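PDB 5VIP: MdcD from Pseudomonas aeruginosa, which probably serves as a carboxyltransferase-type beta subunit of biotin-independent malonate decarboxylase, acting in release of the malonyl carboxyl group as carbon dioxide. Local coordinates for residues B[10-13]-B[14-17]; B[142-146]-B[147-151]; B[212-215]-B[216-220]; B[228-231]-B[232-235]. All blocks are in the same frame, centred on the assembly; numbering follows the deposited sequence.

Contact 1 (B[10-13]-B[14-17])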
ATOM      1  N   LEU B  10      11.419 -30.610  15.071  1.00 30.64           N
ATOM      2  CA  LEU B  10      12.603 -30.440  14.241  1.00 36.98           C
ATOM      3  C   LEU B  10      12.240 -30.128  12.779  1.00 37.08           C
ATOM      4  O   LEU B  10      13.103 -29.749  11.987  1.00 38.70           O
ATOM      5  CB  LEU B  10      13.481 -31.693  14.335  1.00 34.00           C
ATOM      6  CG  LEU B  10      14.063 -31.940  15.737  1.00 36.51           C
ATOM      7  CD1 LEU B  10      14.785 -33.282  15.834  1.00 42.49           C
ATOM      8  CD2 LEU B  10      15.002 -30.798  16.124  1.00 40.15           C
ATOM      9  N   ARG B  11      10.963 -30.271  12.429  1.00 29.06           N
ATOM     10  CA  ARG B  11      10.527 -30.000  11.061  1.00 29.76           C
ATOM     11  C   ARG B  11       9.721 -28.707  10.924  1.00 28.92           C
ATOM     12  O   ARG B  11       9.440 -28.277   9.805  1.00 28.38           O
ATOM     13  CB  ARG B  11       9.697 -31.173  10.532  1.00 30.25           C
ATOM     14  CG  ARG B  11      10.474 -32.464  10.405  1.00 34.50           C
ATOM     15  CD  ARG B  11       9.541 -33.662  10.356  1.00 38.26           C
ATOM     16  NE  ARG B  11       8.765 -33.733   9.118  1.00 37.61           N
ATOM     17  CZ  ARG B  11       8.036 -34.789   8.762  1.00 38.17           C
ATOM     18  NH1 ARG B  11       7.987 -35.856   9.556  1.00 32.86           N
ATOM     19  NH2 ARG B  11       7.359 -34.783   7.617  1.00 32.72           N
ATOM     20  N   SER B  12       9.370 -28.088  12.055  1.00 24.61           N
ATOM     21  CA  SER B  12       8.448 -26.953  12.086  1.00 25.00           C
ATOM     22  C   SER B  12       9.028 -25.700  11.441  1.00 22.93           C
ATOM     23  O   SER B  12      10.207 -25.394  11.609  1.00 25.76           O
ATOM     24  CB  SER B  12       8.045 -26.639  13.531  1.00 28.76           C
ATOM     25  OG  SER B  12       7.457 -25.347  13.649  1.00 28.54           O
ATOM     26  N   PHE B  13       8.190 -24.968  10.717  1.00 22.82           N
ATOM     27  CA  PHE B  13       8.610 -23.706  10.119  1.00 22.70           C
ATOM     28  C   PHE B  13       8.331 -22.528  11.052  1.00 21.99           C
ATOM     29  O   PHE B  13       9.176 -21.649  11.235  1.00 22.63           O
ATOM     30  CB  PHE B  13       7.903 -23.493   8.779  1.00 19.83           C
ATOM     31  CG  PHE B  13       8.333 -22.250   8.065  1.00 17.47           C
ATOM     32  CD1 PHE B  13       9.564 -22.202   7.417  1.00 18.07           C
ATOM     33  CD2 PHE B  13       7.510 -21.127   8.030  1.00 15.09           C
ATOM     34  CE1 PHE B  13       9.971 -21.054   6.741  1.00 17.27           C
ATOM     35  CE2 PHE B  13       7.920 -19.963   7.365  1.00 18.22           C
ATOM     36  CZ  PHE B  13       9.154 -19.933   6.718  1.00 13.81           C
ATOM     37  N   THR B  14       7.150 -22.513  11.654  1.00 20.45           N
ATOM     38  CA  THR B  14       6.740 -21.377  12.473  1.00 21.93           C
ATOM     39  C   THR B  14       7.599 -21.212  13.734  1.00 24.63           C
ATOM     40  O   THR B  14       7.724 -20.107  14.258  1.00 25.74           O
ATOM     41  CB  THR B  14       5.280 -21.499  12.895  1.00 27.58           C
ATOM     42  OG1 THR B  14       5.121 -22.711  13.636  1.00 33.51           O
ATOM     43  CG2 THR B  14       4.362 -21.536  11.673  1.00 25.99           C
ATOM     44  N   GLU B  15       8.190 -22.310  14.205  1.00 22.60           N
ATOM     45  CA  GLU B  15       9.076 -22.291  15.371  1.00 29.65           C
ATOM     46  C   GLU B  15      10.355 -21.495  15.125  1.00 27.14           C
ATOM     47  O   GLU B  15      11.045 -21.129  16.066  1.00 25.02           O
ATOM     48  CB  GLU B  15       9.468 -23.716  15.779  1.00 30.57           C
ATOM     49  CG  GLU B  15       8.402 -24.510  16.517  1.00 39.58           C
ATOM     50  CD  GLU B  15       8.892 -25.903  16.936  1.00 47.03           C
ATOM     51  OE1 GLU B  15      10.128 -26.104  17.042  1.00 50.31           O
ATOM     52  OE2 GLU B  15       8.040 -26.798  17.149  1.00 50.61           O
ATOM     53  N   LEU B  16      10.689 -21.266  13.856  1.00 24.98           N
ATOM     54  CA  LEU B  16      11.949 -20.611  13.502  1.00 22.99           C
ATOM     55  C   LEU B  16      11.834 -19.098  13.588  1.00 20.73           C
ATOM     56  O   LEU B  16      10.765 -18.540  13.325  1.00 21.21           O
ATOM     57  CB  LEU B  16      12.383 -21.011  12.089  1.00 20.29           C
ATOM     58  CG  LEU B  16      12.557 -22.510  11.828  1.00 24.59           C
ATOM     59  CD1 LEU B  16      13.005 -22.769  10.395  1.00 23.29           C
ATOM     60  CD2 LEU B  16      13.557 -23.088  12.804  1.00 23.42           C
ATOM     61  N   GLY B  17      12.930 -18.435  13.963  1.00 20.56           N
ATOM     62  CA  GLY B  17      12.964 -16.980  13.939  1.00 21.06           C
ATOM     63  C   GLY B  17      13.124 -16.567  12.490  1.00 23.51           C
ATOM     64  O   GLY B  17      13.357 -17.428  11.628  1.00 17.88           O
TER
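Residues Phe13 to Leu16 form a type I beta turn, closed by Leu16 N donating to Phe13 O at 3.1 Å. The turn carries the chain from helix 8-11 into helix 18-25, whose N-cap position is held by Gly17. Just ahead of the turn, Ser12 reaches into it with its hydroxyl. With OG set opposite the backbone N (chi1 164°), that oxygen faces the turn and accepts a hydrogen bond from Glu15 N at 3.2 Å. This side-chain bond spans three residues and ties Ser12 to the turn that follows it. Glu15 lies alongside the same serine: its extended chain passes the hydroxyl, and its CD comes to 3.6 Å from Ser12 CB. The acid is on the exposed side of the turn. Thr14 OG1 stands 3.5 Å from Ser12 OG, and both hydroxyls are hydrogen-bonded to OD2 of Asp227, while OD1 of that aspartate takes Phe13 N. One carboxylate thus holds Ser12, Phe13 and Thr14 together. The Phe13 ring points away from the turn and packs on Leu25 of helix 18-25 and on Leu229 and Val232. Leu16 folds back against the turn instead, its CG resting 3.5 Å from Phe13 O and 3.7 Å from Ser12 O.

Contact 2 (B[142-146]-B[147-151]); sequences DLQRY and QPVVA
Gln144 and Val149 meet with their side chains at about a right angle, the extended glutamine running across the valine and ending at its backbone. Gln144 OE1 accepts from Val149 N at 3.0 Å, with the amide proton directed onto a lone pair in the carbonyl plane, and it also sits 3.3 Å from Val149 CB. Ser171 N gives OE1 a second hydrogen bond, and Gln144 NE2 donates to Leu169 O, so both ends of this amide are tied down and its flip is fixed. Leu143 crosses Val149 in the same perpendicular fashion. Its CD2 touches Val149 CG2 at 3.7 Å, on the buried side near Leu97 and Leu114. This is the loop of a beta-alpha-beta unit, where helix 126-143 hands over to the parallel strand 150-153, and Leu143 O marks the helix end by accepting from both Tyr146 N and Gln147 N, the latter at 3.0 Å. Gln144 CA makes a CH...O contact of 3.3 Å with Gln147 O. Gln147 bends at chi2 (-67°), which curls its amide back beside Tyr146 O, while NE2 makes a weak hydrogen bond to Asn104 OD1. The Tyr146 ring has Arg145 CB 3.9 Å above one face, offset toward the rim, and its OH is hydrogen-bonded to Arg105 NH1.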
ATOM      1  N   ASP B 142       6.406  -2.947  -9.766  1.00 13.15           N
ATOM      2  CA  ASP B 142       7.486  -2.825 -10.760  1.00 14.53           C
ATOM      3  C   ASP B 142       8.140  -4.181 -11.020  1.00 15.78           C
ATOM      4  O   ASP B 142       8.312  -4.571 -12.167  1.00 16.73           O
ATOM      5  CB  ASP B 142       8.533  -1.806 -10.296  1.00 17.61           C
ATOM      6  CG  ASP B 142       9.623  -1.556 -11.328  1.00 23.65           C
ATOM      7  OD1 ASP B 142       9.458  -1.952 -12.506  1.00 24.36           O
ATOM      8  OD2 ASP B 142      10.648  -0.945 -10.952  1.00 23.00           O
ATOM      9  N   LEU B 143       8.475  -4.906  -9.954  1.00 13.11           N
ATOM     10  CA  LEU B 143       9.174  -6.176 -10.093  1.00 13.44           C
ATOM     11  C   LEU B 143       8.308  -7.218 -10.800  1.00 14.13           C
ATOM     12  O   LEU B 143       8.820  -8.055 -11.548  1.00 16.42           O
ATOM     13  CB  LEU B 143       9.622  -6.701  -8.720  1.00 13.46           C
ATOM     14  CG  LEU B 143      10.305  -8.081  -8.659  1.00 13.03           C
ATOM     15  CD1 LEU B 143      11.512  -8.173  -9.619  1.00 12.14           C
ATOM     16  CD2 LEU B 143      10.750  -8.393  -7.233  1.00 13.27           C
ATOM     17  N   GLN B 144       6.998  -7.147 -10.585  1.00 13.80           N
ATOM     18  CA  GLN B 144       6.093  -8.139 -11.145  1.00 15.29           C
ATOM     19  C   GLN B 144       5.735  -7.864 -12.612  1.00 16.98           C
ATOM     20  O   GLN B 144       4.859  -8.513 -13.178  1.00 16.09           O
ATOM     21  CB  GLN B 144       4.851  -8.258 -10.268  1.00 14.62           C
ATOM     22  CG  GLN B 144       5.219  -8.986  -8.960  1.00 13.18           C
ATOM     23  CD  GLN B 144       4.057  -9.264  -8.029  1.00 14.41           C
ATOM     24  OE1 GLN B 144       4.157 -10.133  -7.168  1.00 16.88           O
ATOM     25  NE2 GLN B 144       2.956  -8.532  -8.183  1.00 13.52           N
ATOM     26  N   ARG B 145       6.457  -6.939 -13.233  1.00 14.99           N
ATOM     27  CA  ARG B 145       6.510  -6.888 -14.691  1.00 18.90           C
ATOM     28  C   ARG B 145       7.467  -7.960 -15.228  1.00 20.41           C
ATOM     29  O   ARG B 145       7.449  -8.276 -16.417  1.00 17.80           O
ATOM     30  CB  ARG B 145       6.927  -5.495 -15.158  1.00 19.26           C
ATOM     31  CG  ARG B 145       5.870  -4.443 -14.824  1.00 20.39           C
ATOM     32  CD  ARG B 145       6.220  -3.093 -15.391  1.00 28.57           C
ATOM     33  NE  ARG B 145       7.444  -2.546 -14.824  1.00 25.89           N
ATOM     34  CZ  ARG B 145       7.985  -1.402 -15.234  1.00 27.66           C
ATOM     35  NH1 ARG B 145       7.404  -0.718 -16.202  1.00 32.09           N
ATOM     36  NH2 ARG B 145       9.104  -0.950 -14.688  1.00 28.13           N
ATOM     37  N   TYR B 146       8.268  -8.544 -14.337  1.00 16.08           N
ATOM     38  CA  TYR B 146       9.316  -9.497 -14.722  1.00 17.64           C
ATOM     39  C   TYR B 146       9.227 -10.846 -14.004  1.00 17.27           C
ATOM     40  O   TYR B 146       9.419 -11.908 -14.609  1.00 18.06           O
ATOM     41  CB  TYR B 146      10.698  -8.886 -14.447  1.00 18.01           C
ATOM     42  CG  TYR B 146      10.811  -7.443 -14.871  1.00 19.04           C
ATOM     43  CD1 TYR B 146      11.037  -7.106 -16.198  1.00 19.48           C
ATOM     44  CD2 TYR B 146      10.680  -6.416 -13.941  1.00 17.44           C
ATOM     45  CE1 TYR B 146      11.126  -5.782 -16.594  1.00 20.33           C
ATOM     46  CE2 TYR B 146      10.772  -5.094 -14.325  1.00 21.71           C
ATOM     47  CZ  TYR B 146      11.001  -4.784 -15.652  1.00 23.03           C
ATOM     48  OH  TYR B 146      11.082  -3.466 -16.027  1.00 23.57           O
ATOM     49  N   GLN B 147       8.954 -10.811 -12.704  1.00 14.45           N
ATOM     50  CA  GLN B 147       8.984 -12.022 -11.872  1.00 13.64           C
ATOM     51  C   GLN B 147       7.906 -11.956 -10.805  1.00 12.59           C
ATOM     52  O   GLN B 147       7.660 -10.880 -10.240  1.00 13.58           O
ATOM     53  CB  GLN B 147      10.353 -12.186 -11.184  1.00 17.40           C
ATOM     54  CG  GLN B 147      11.558 -12.348 -12.104  1.00 17.30           C
ATOM     55  CD  GLN B 147      11.543 -13.647 -12.897  1.00 21.75           C
ATOM     56  OE1 GLN B 147      10.933 -14.632 -12.494  1.00 21.68           O
ATOM     57  NE2 GLN B 147      12.228 -13.652 -14.028  1.00 24.06           N
ATOM     58  N   PRO B 148       7.274 -13.097 -10.499  1.00 13.04           N
ATOM     59  CA  PRO B 148       6.316 -13.132  -9.391  1.00 12.15           C
ATOM     60  C   PRO B 148       7.023 -12.919  -8.047  1.00 14.22           C
ATOM     61  O   PRO B 148       8.125 -13.425  -7.848  1.00 14.56           O
ATOM     62  CB  PRO B 148       5.728 -14.544  -9.488  1.00 13.16           C
ATOM     63  CG  PRO B 148       6.840 -15.351 -10.094  1.00 12.94           C
ATOM     64  CD  PRO B 148       7.447 -14.425 -11.114  1.00 13.05           C
ATOM     65  N   VAL B 149       6.407 -12.151  -7.158  1.00 11.43           N
ATOM     66  CA  VAL B 149       6.850 -12.077  -5.771  1.00 10.96           C
ATOM     67  C   VAL B 149       6.012 -13.081  -5.003  1.00 11.72           C
ATOM     68  O   VAL B 149       4.793 -13.135  -5.171  1.00 12.05           O
ATOM     69  CB  VAL B 149       6.673 -10.675  -5.172  1.00 12.50           C
ATOM     70  CG1 VAL B 149       7.068 -10.672  -3.694  1.00 12.81           C
ATOM     71  CG2 VAL B 149       7.487  -9.647  -5.973  1.00 11.39           C
ATOM     72  N   VAL B 150       6.663 -13.896  -4.185  1.00 11.22           N
ATOM     73  CA  VAL B 150       5.953 -14.836  -3.340  1.00  9.80           C
ATOM     74  C   VAL B 150       5.965 -14.297  -1.920  1.00 13.66           C
ATOM     75  O   VAL B 150       7.013 -13.910  -1.417  1.00 12.51           O
ATOM     76  CB  VAL B 150       6.585 -16.236  -3.391  1.00 12.25           C
ATOM     77  CG1 VAL B 150       5.896 -17.172  -2.409  1.00 14.05           C
ATOM     78  CG2 VAL B 150       6.523 -16.794  -4.815  1.00 12.09           C
ATOM     79  N   ALA B 151       4.788 -14.259  -1.296  1.00 13.42           N
ATOM     80  CA  ALA B 151       4.658 -13.860   0.102  1.00 11.08           C
ATOM     81  C   ALA B 151       4.251 -15.052   0.941  1.00 12.50           C
ATOM     82  O   ALA B 151       3.286 -15.743   0.622  1.00 13.45           O
ATOM     83  CB  ALA B 151       3.627 -12.749   0.258  1.00 10.69           C
TER

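Contact 3 (B[212-215]-B[216-220])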
ATOM      1  N   GLY B 212      -5.457 -18.453   8.045  1.00 18.48           N
ATOM      2  CA  GLY B 212      -4.965 -19.031   6.804  1.00 19.24           C
ATOM      3  C   GLY B 212      -5.947 -19.937   6.081  1.00 20.77           C
ATOM      4  O   GLY B 212      -6.109 -19.839   4.865  1.00 19.43           O
ATOM      5  N   GLU B 213      -6.612 -20.822   6.820  1.00 22.07           N
ATOM      6  CA  GLU B 213      -7.581 -21.738   6.213  1.00 26.84           C
ATOM      7  C   GLU B 213      -8.744 -20.998   5.550  1.00 22.36           C
ATOM      8  O   GLU B 213      -9.153 -21.347   4.445  1.00 22.38           O
ATOM      9  CB  GLU B 213      -8.124 -22.720   7.257  1.00 29.75           C
ATOM     10  CG  GLU B 213      -9.090 -23.735   6.660  1.00 36.14           C
ATOM     11  CD  GLU B 213      -9.510 -24.823   7.636  1.00 44.46           C
ATOM     12  OE1 GLU B 213      -9.522 -24.574   8.861  1.00 44.45           O
ATOM     13  OE2 GLU B 213      -9.829 -25.936   7.168  1.00 53.18           O
ATOM     14  N   GLN B 214      -9.259 -19.980   6.237  1.00 23.67           N
ATOM     15  CA  GLN B 214     -10.339 -19.136   5.732  1.00 24.83           C
ATOM     16  C   GLN B 214      -9.921 -18.400   4.466  1.00 23.67           C
ATOM     17  O   GLN B 214     -10.681 -18.326   3.501  1.00 22.02           O
ATOM     18  CB  GLN B 214     -10.767 -18.124   6.803  1.00 26.87           C
ATOM     19  CG  GLN B 214     -12.072 -17.350   6.508  1.00 32.82           C
ATOM     20  CD  GLN B 214     -11.906 -16.131   5.582  1.00 38.75           C
ATOM     21  OE1 GLN B 214     -10.796 -15.644   5.359  1.00 37.73           O
ATOM     22  NE2 GLN B 214     -13.023 -15.619   5.067  1.00 40.19           N
ATOM     23  N   ARG B 215      -8.708 -17.848   4.477  1.00 20.83           N
ATOM     24  CA  ARG B 215      -8.211 -17.086   3.337  1.00 20.55           C
ATOM     25  C   ARG B 215      -8.100 -17.981   2.120  1.00 16.84           C
ATOM     26  O   ARG B 215      -8.475 -17.601   1.007  1.00 19.15           O
ATOM     27  CB  ARG B 215      -6.851 -16.449   3.662  1.00 19.89           C
ATOM     28  CG  ARG B 215      -6.896 -15.406   4.777  1.00 21.99           C
ATOM     29  CD  ARG B 215      -8.051 -14.502   4.572  1.00 25.50           C
ATOM     30  NE  ARG B 215      -7.924 -13.193   5.216  1.00 24.41           N
ATOM     31  CZ  ARG B 215      -8.902 -12.294   5.209  1.00 20.54           C
ATOM     32  NH1 ARG B 215     -10.058 -12.601   4.639  1.00 20.19           N
ATOM     33  NH2 ARG B 215      -8.737 -11.108   5.781  1.00 17.84           N
ATOM     34  N   PHE B 216      -7.580 -19.181   2.332  1.00 17.22           N
ATOM     35  CA  PHE B 216      -7.460 -20.132   1.243  1.00 19.86           C
ATOM     36  C   PHE B 216      -8.841 -20.514   0.708  1.00 19.60           C
ATOM     37  O   PHE B 216      -9.071 -20.546  -0.503  1.00 20.66           O
ATOM     38  CB  PHE B 216      -6.703 -21.382   1.703  1.00 19.26           C
ATOM     39  CG  PHE B 216      -6.596 -22.432   0.643  1.00 22.79           C
ATOM     40  CD1 PHE B 216      -5.929 -22.170  -0.541  1.00 21.16           C
ATOM     41  CD2 PHE B 216      -7.171 -23.676   0.819  1.00 27.39           C
ATOM     42  CE1 PHE B 216      -5.830 -23.133  -1.533  1.00 22.24           C
ATOM     43  CE2 PHE B 216      -7.074 -24.645  -0.167  1.00 28.27           C
ATOM     44  CZ  PHE B 216      -6.407 -24.371  -1.347  1.00 26.07           C
ATOM     45  N   ALA B 217      -9.765 -20.788   1.618  1.00 21.45           N
ATOM     46  CA  ALA B 217     -11.105 -21.209   1.200  1.00 24.29           C
ATOM     47  C   ALA B 217     -11.834 -20.111   0.416  1.00 24.29           C
ATOM     48  O   ALA B 217     -12.630 -20.403  -0.476  1.00 25.02           O
ATOM     49  CB  ALA B 217     -11.926 -21.628   2.408  1.00 24.10           C
ATOM     50  N   SER B 218     -11.568 -18.850   0.732  1.00 21.63           N
ATOM     51  CA  SER B 218     -12.259 -17.767   0.036  1.00 21.24           C
ATOM     52  C   SER B 218     -11.450 -17.249  -1.167  1.00 25.21           C
ATOM     53  O   SER B 218     -11.825 -16.263  -1.805  1.00 26.34           O
ATOM     54  CB  SER B 218     -12.589 -16.637   1.015  1.00 23.70           C
ATOM     55  OG  SER B 218     -11.420 -16.075   1.566  1.00 30.07           O
ATOM     56  N   GLY B 219     -10.357 -17.932  -1.489  1.00 18.46           N
ATOM     57  CA  GLY B 219      -9.571 -17.611  -2.671  1.00 21.66           C
ATOM     58  C   GLY B 219      -8.605 -16.440  -2.513  1.00 21.09           C
ATOM     59  O   GLY B 219      -8.042 -15.951  -3.496  1.00 24.72           O
ATOM     60  N   LEU B 220      -8.394 -16.006  -1.278  1.00 17.10           N
ATOM     61  CA  LEU B 220      -7.527 -14.859  -0.991  1.00 15.72           C
ATOM     62  C   LEU B 220      -6.080 -15.263  -0.713  1.00 16.95           C
ATOM     63  O   LEU B 220      -5.187 -14.413  -0.621  1.00 19.36           O
ATOM     64  CB  LEU B 220      -8.082 -14.077   0.200  1.00 19.16           C
ATOM     65  CG  LEU B 220      -9.390 -13.333  -0.075  1.00 20.90           C
ATOM     66  CD1 LEU B 220      -9.883 -12.696   1.219  1.00 20.53           C
ATOM     67  CD2 LEU B 220      -9.207 -12.265  -1.149  1.00 18.37           C
TER
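Gln214 O is gripped twice by one residue: Ser218 N donates to it at 3.0 Å and Ser218 OG at 3.1 Å, the two coming from opposite faces of the carbonyl plane. The hydroxyl can do this because chi1 of Ser218 is 62°, placing OG between the backbone N and the carbonyl carbon and turned back toward the preceding turn of helix. Earlier carbonyls are met in regular helical fashion, Gly212 O by Phe216 N at 3.0 Å and Glu213 O by Ala217 N at 2.9 Å. Arg215 O is taken by Leu220 N at 2.8 Å, with a weak additional bond from Ser218 N. The Arg215 side chain bends at chi2 and crosses Leu220 at an oblique angle, Leu220 CD1 coming to 3.4 Å from Arg215 NH1. That nitrogen makes a weak bond to Gln214 OE1 and a further hydrogen bond to the backbone of another protein chain; NH2 donates to Leu181 O, so the buried guanidinium is held by several carbonyls. Gln214 NE2 also reaches the other chain's backbone, weakly. Gly219 has positive phi (81°), and its N bonds to Phe216 O at 3.1 Å. Together with the Leu220 N to Arg215 O bond, this is the Schellman motif that terminates helix 212-217.

Contact 4 (B[228-231]-B[232-235])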
ATOM      1  N   ASP B 228       5.626 -27.119   8.099  1.00 19.94           N
ATOM      2  CA  ASP B 228       6.684 -28.064   7.837  1.00 22.48           C
ATOM      3  C   ASP B 228       7.654 -27.368   6.895  1.00 20.03           C
ATOM      4  O   ASP B 228       7.267 -26.912   5.821  1.00 18.65           O
ATOM      5  CB  ASP B 228       6.112 -29.362   7.234  1.00 23.35           C
ATOM      6  CG  ASP B 228       7.187 -30.362   6.842  1.00 25.25           C
ATOM      7  OD1 ASP B 228       7.682 -30.290   5.699  1.00 28.47           O
ATOM      8  OD2 ASP B 228       7.527 -31.241   7.659  1.00 28.74           O
ATOM      9  N   LEU B 229       8.904 -27.256   7.328  1.00 21.21           N
ATOM     10  CA  LEU B 229       9.947 -26.582   6.569  1.00 22.51           C
ATOM     11  C   LEU B 229      10.119 -27.076   5.133  1.00 19.38           C
ATOM     12  O   LEU B 229      10.183 -26.278   4.198  1.00 21.81           O
ATOM     13  CB  LEU B 229      11.283 -26.721   7.308  1.00 27.25           C
ATOM     14  CG  LEU B 229      12.481 -26.205   6.526  1.00 28.10           C
ATOM     15  CD1 LEU B 229      12.255 -24.721   6.212  1.00 23.95           C
ATOM     16  CD2 LEU B 229      13.772 -26.427   7.308  1.00 26.67           C
ATOM     17  N   ASP B 230      10.240 -28.384   4.954  1.00 21.26           N
ATOM     18  CA  ASP B 230      10.445 -28.926   3.621  1.00 23.86           C
ATOM     19  C   ASP B 230       9.245 -28.609   2.728  1.00 22.16           C
ATOM     20  O   ASP B 230       9.407 -28.277   1.552  1.00 20.09           O
ATOM     21  CB  ASP B 230      10.677 -30.435   3.692  1.00 29.27           C
ATOM     22  CG  ASP B 230      11.464 -30.966   2.509  1.00 35.38           C
ATOM     23  OD1 ASP B 230      12.392 -30.277   2.013  1.00 32.08           O
ATOM     24  OD2 ASP B 230      11.153 -32.098   2.075  1.00 45.89           O
ATOM     25  N   GLU B 231       8.040 -28.706   3.288  1.00 19.60           N
ATOM     26  CA  GLU B 231       6.833 -28.393   2.529  1.00 21.48           C
ATOM     27  C   GLU B 231       6.755 -26.902   2.151  1.00 19.09           C
ATOM     28  O   GLU B 231       6.438 -26.556   1.009  1.00 16.11           O
ATOM     29  CB  GLU B 231       5.582 -28.804   3.316  1.00 20.84           C
ATOM     30  CG  GLU B 231       4.298 -28.440   2.597  1.00 23.30           C
ATOM     31  CD  GLU B 231       3.087 -29.232   3.050  1.00 23.72           C
ATOM     32  OE1 GLU B 231       1.970 -28.681   2.949  1.00 22.07           O
ATOM     33  OE2 GLU B 231       3.245 -30.403   3.469  1.00 21.21           O
ATOM     34  N   VAL B 232       7.039 -26.016   3.102  1.00 16.87           N
ATOM     35  CA  VAL B 232       7.066 -24.587   2.788  1.00 15.06           C
ATOM     36  C   VAL B 232       8.075 -24.289   1.681  1.00 15.31           C
ATOM     37  O   VAL B 232       7.757 -23.589   0.709  1.00 13.95           O
ATOM     38  CB  VAL B 232       7.392 -23.730   4.040  1.00 18.51           C
ATOM     39  CG1 VAL B 232       7.604 -22.248   3.649  1.00 15.84           C
ATOM     40  CG2 VAL B 232       6.259 -23.858   5.053  1.00 15.75           C
ATOM     41  N   ARG B 233       9.282 -24.841   1.812  1.00 13.86           N
ATOM     42  CA  ARG B 233      10.328 -24.571   0.830  1.00 13.84           C
ATOM     43  C   ARG B 233       9.927 -25.064  -0.570  1.00 13.28           C
ATOM     44  O   ARG B 233      10.083 -24.360  -1.569  1.00 12.14           O
ATOM     45  CB  ARG B 233      11.645 -25.218   1.252  1.00 14.22           C
ATOM     46  CG  ARG B 233      12.796 -24.911   0.311  1.00 16.97           C
ATOM     47  CD  ARG B 233      13.994 -25.816   0.564  1.00 21.18           C
ATOM     48  NE  ARG B 233      14.544 -25.683   1.903  1.00 18.97           N
ATOM     49  CZ  ARG B 233      14.533 -26.665   2.808  1.00 27.10           C
ATOM     50  NH1 ARG B 233      13.984 -27.831   2.505  1.00 22.16           N
ATOM     51  NH2 ARG B 233      15.072 -26.489   4.016  1.00 18.98           N
ATOM     52  N   THR B 234       9.395 -26.275  -0.640  1.00 13.02           N
ATOM     53  CA  THR B 234       8.994 -26.805  -1.930  1.00 12.90           C
ATOM     54  C   THR B 234       7.869 -25.983  -2.556  1.00 12.84           C
ATOM     55  O   THR B 234       7.906 -25.732  -3.765  1.00 13.49           O
ATOM     56  CB  THR B 234       8.584 -28.277  -1.802  1.00 14.69           C
ATOM     57  OG1 THR B 234       9.724 -29.022  -1.347  1.00 14.31           O
ATOM     58  CG2 THR B 234       8.108 -28.827  -3.148  1.00 15.33           C
ATOM     59  N   SER B 235       6.885 -25.549  -1.761  1.00 12.76           N
ATOM     60  CA  SER B 235       5.798 -24.729  -2.322  1.00 14.30           C
ATOM     61  C   SER B 235       6.336 -23.426  -2.892  1.00 12.84           C
ATOM     62  O   SER B 235       5.935 -23.007  -3.987  1.00 12.63           O
ATOM     63  CB  SER B 235       4.711 -24.397  -1.279  1.00 15.13           C
ATOM     64  OG  SER B 235       4.242 -25.575  -0.644  1.00 26.31           O
TER
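Leu229 and Arg233 pack one turn apart, the leucine's CD2 lying 3.5 Å from Arg233 NH2 as the arginine folds back toward the start of its helix. The bend is at chi3 (-61°). It brings Leu229 O over one face of the guanidinium and Asp230 OD1 to its edge, near the plane, where a salt bridge of 3.0 Å forms with Arg233 NH1. The carboxylate and guanidinium planes are 60° apart, and OD1 is the oxygen that makes the bridge. Arg233 NH2 is claimed by Ala24 O, which ties the arginine to helix 18-25. These are the first turns of helix 229-242, and Asp228 is its N-cap: OD1 accepts from Glu231 N at 2.9 Å through its anti lone pair, while OD2 forms a salt bridge with Arg11. The closely packed side belongs to Val232, buried against Leu25 and Leu225, with its CG2 3.3 Å from Asp228 O. Ser235, partly exposed, also touches Leu225; Ser235 OG donates to Glu231 O at 2.9 Å, and its own N reaches that oxygen from the opposite face of the carbonyl plane. On the solvent side lie exposed Asp230 and Thr234, with Thr234 OG1 standing 3.0 Å from Asp230 O.

Contacts 1 and 4 touch directly, their centres 11 Å apart: a salt bridge, a probable backbone hydrogen bond from Leu229 N to Arg11 O and packing of an aromatic ring join them. The turn is thereby seated on the start of helix 229-242. Contacts 2 and 3 stand apart from them and from each other, with no touching atoms. Both end a helix, contact 2 with a glutamine side chain bonding the backbone of Val149, contact 3 with a glycine and backbone bonds. Contacts 1, 2 and 3 are partly buried, contact 2 with an apolar core beside parallel strands of the mixed sheet; contact 4 lies at the surface, with ionic and hydroxyl bonds. Contacts 2 and 3 also meet another protein chain.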